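Local coordinates for glideosome-associated protein 50 (Plasmodium falciparum 3D7, PDB 3TGH), which probably anchors the gliding and invasion motor of the malaria parasite in the inner membrane complex and has a purple acid phosphatase fold, at residues Y216-P219 with L220-A224. Numbering follows the deposited sequence.
Sequences YLLP and LLKDA
Leu217 O accepts the N-H of Leu221 at 3.3 Å, the first of four successive i to i+4 bonds that wind this short helix, followed by Lys222 N to Leu218 O at 2.9 Å, Asp223 N to Pro219 O at 3.0 Å and Ala224 N to Leu220 O, while Leu217 O also receives a weak, bent bond from Leu220 N.

One turn apart, Leu217 and Leu221 meet methyl to methyl, CD2 to CD2 at 3.8 Å, their branches slanting across each other. The other pair is Leu218 with Lys222. Leu218, its CG anti to the backbone N (chi1 -175°), brings its isobutyl group across the extended lysine chain, CG and CD2 each 3.7 Å from Lys222 CE, and NZ lies 3.6 Å from Leu218 CD2. The leucine thus packs against the lysine's methylenes, while the ammonium end has a long, weak ion pair with Asp242. Leu220 lays CG against Tyr216 O at 3.8 Å.

Close behind helix 211-216, this segment packs on helix 169-189 through Leu217 on Leu179 and Leu220 on Trp176, and Asp223 adds a salt bridge to Lys187. Leu218 and Leu221 both rest on Met245 of strand 245-250, joining the helix to one of the two mixed sheets of this calcineurin-like phosphoesterase fold, the one in which strand 245-250 lies between 228-231 and 237-242.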
loop_
_atom_site.group_PDB
_atom_site.type_symbol
_atom_site.label_atom_id
_atom_site.label_comp_id
_atom_site.label_asym_id
_atom_site.label_seq_id
_atom_site.Cartn_x
_atom_site.Cartn_y
_atom_site.Cartn_z
ATOM N N TYR A 216 -4.449 0.287 -18.676
ATOM C CA TYR A 216 -3.049 -0.171 -18.689
ATOM C C TYR A 216 -2.621 -1.025 -17.502
ATOM O O TYR A 216 -1.824 -1.941 -17.670
ATOM C CB TYR A 216 -2.090 1.017 -18.803
ATOM C CG TYR A 216 -2.163 1.709 -20.144
ATOM C CD1 TYR A 216 -1.700 1.078 -21.295
ATOM C CD2 TYR A 216 -2.700 2.984 -20.265
ATOM C CE1 TYR A 216 -1.768 1.704 -22.535
ATOM C CE2 TYR A 216 -2.777 3.620 -21.501
ATOM C CZ TYR A 216 -2.310 2.971 -22.632
ATOM O OH TYR A 216 -2.379 3.592 -23.860
ATOM N N LEU A 217 -3.112 -0.719 -16.306
ATOM C CA LEU A 217 -2.648 -1.425 -15.098
ATOM C C LEU A 217 -3.518 -2.659 -14.868
ATOM O O LEU A 217 -3.002 -3.759 -14.663
ATOM C CB LEU A 217 -2.716 -0.503 -13.875
ATOM C CG LEU A 217 -1.768 -0.641 -12.669
ATOM C CD1 LEU A 217 -2.489 -0.229 -11.386
ATOM C CD2 LEU A 217 -1.102 -2.013 -12.525
ATOM N N LEU A 218 -4.837 -2.478 -14.917
ATOM C CA LEU A 218 -5.769 -3.553 -14.547
ATOM C C LEU A 218 -5.572 -4.876 -15.303
ATOM O O LEU A 218 -5.630 -5.941 -14.684
ATOM C CB LEU A 218 -7.224 -3.087 -14.637
ATOM C CG LEU A 218 -8.287 -4.086 -14.160
ATOM C CD1 LEU A 218 -8.058 -4.508 -12.710
ATOM C CD2 LEU A 218 -9.688 -3.491 -14.337
ATOM N N PRO A 219 -5.339 -4.825 -16.631
ATOM C CA PRO A 219 -5.132 -6.077 -17.365
ATOM C C PRO A 219 -3.933 -6.892 -16.869
ATOM O O PRO A 219 -3.993 -8.125 -16.868
ATOM C CB PRO A 219 -4.913 -5.607 -18.808
ATOM C CG PRO A 219 -5.615 -4.299 -18.879
ATOM C CD PRO A 219 -5.379 -3.669 -17.544
ATOM N N LEU A 220 -2.867 -6.212 -16.444
ATOM C CA LEU A 220 -1.705 -6.888 -15.846
ATOM C C LEU A 220 -2.053 -7.546 -14.511
ATOM O O LEU A 220 -1.573 -8.637 -14.203
ATOM C CB LEU A 220 -0.542 -5.911 -15.629
ATOM C CG LEU A 220 0.028 -5.197 -16.857
ATOM C CD1 LEU A 220 1.122 -4.241 -16.427
ATOM C CD2 LEU A 220 0.554 -6.171 -17.903
ATOM N N LEU A 221 -2.871 -6.871 -13.709
ATOM C CA LEU A 221 -3.276 -7.402 -12.410
ATOM C C LEU A 221 -4.168 -8.628 -12.578
ATOM O O LEU A 221 -4.008 -9.620 -11.869
ATOM C CB LEU A 221 -3.998 -6.333 -11.586
ATOM C CG LEU A 221 -3.260 -5.024 -11.314
ATOM C CD1 LEU A 221 -4.132 -4.127 -10.443
ATOM C CD2 LEU A 221 -1.901 -5.250 -10.660
ATOM N N LYS A 222 -5.096 -8.563 -13.530
ATOM C CA LYS A 222 -6.003 -9.682 -13.799
ATOM C C LYS A 222 -5.243 -10.877 -14.370
ATOM O O LYS A 222 -5.493 -12.011 -13.976
ATOM C CB LYS A 222 -7.127 -9.268 -14.761
ATOM C CG LYS A 222 -8.222 -8.433 -14.117
ATOM C CD LYS A 222 -9.268 -8.019 -15.150
ATOM C CE LYS A 222 -10.362 -7.165 -14.537
ATOM N NZ LYS A 222 -11.190 -6.504 -15.587
ATOM N N ASP A 223 -4.304 -10.617 -15.277
ATOM C CA ASP A 223 -3.484 -11.681 -15.864
ATOM C C ASP A 223 -2.698 -12.435 -14.788
ATOM O O ASP A 223 -2.519 -13.655 -14.890
ATOM C CB ASP A 223 -2.519 -11.113 -16.912
ATOM C CG ASP A 223 -1.516 -12.147 -17.403
ATOM O OD1 ASP A 223 -1.909 -13.026 -18.200
ATOM O OD2 ASP A 223 -0.340 -12.088 -16.982
ATOM N N ALA A 224 -2.238 -11.710 -13.766
ATOM C CA ALA A 224 -1.482 -12.308 -12.662
ATOM C C ALA A 224 -2.345 -12.813 -11.496
ATOM O O ALA A 224 -1.812 -13.315 -10.514
ATOM C CB ALA A 224 -0.433 -11.319 -12.147
#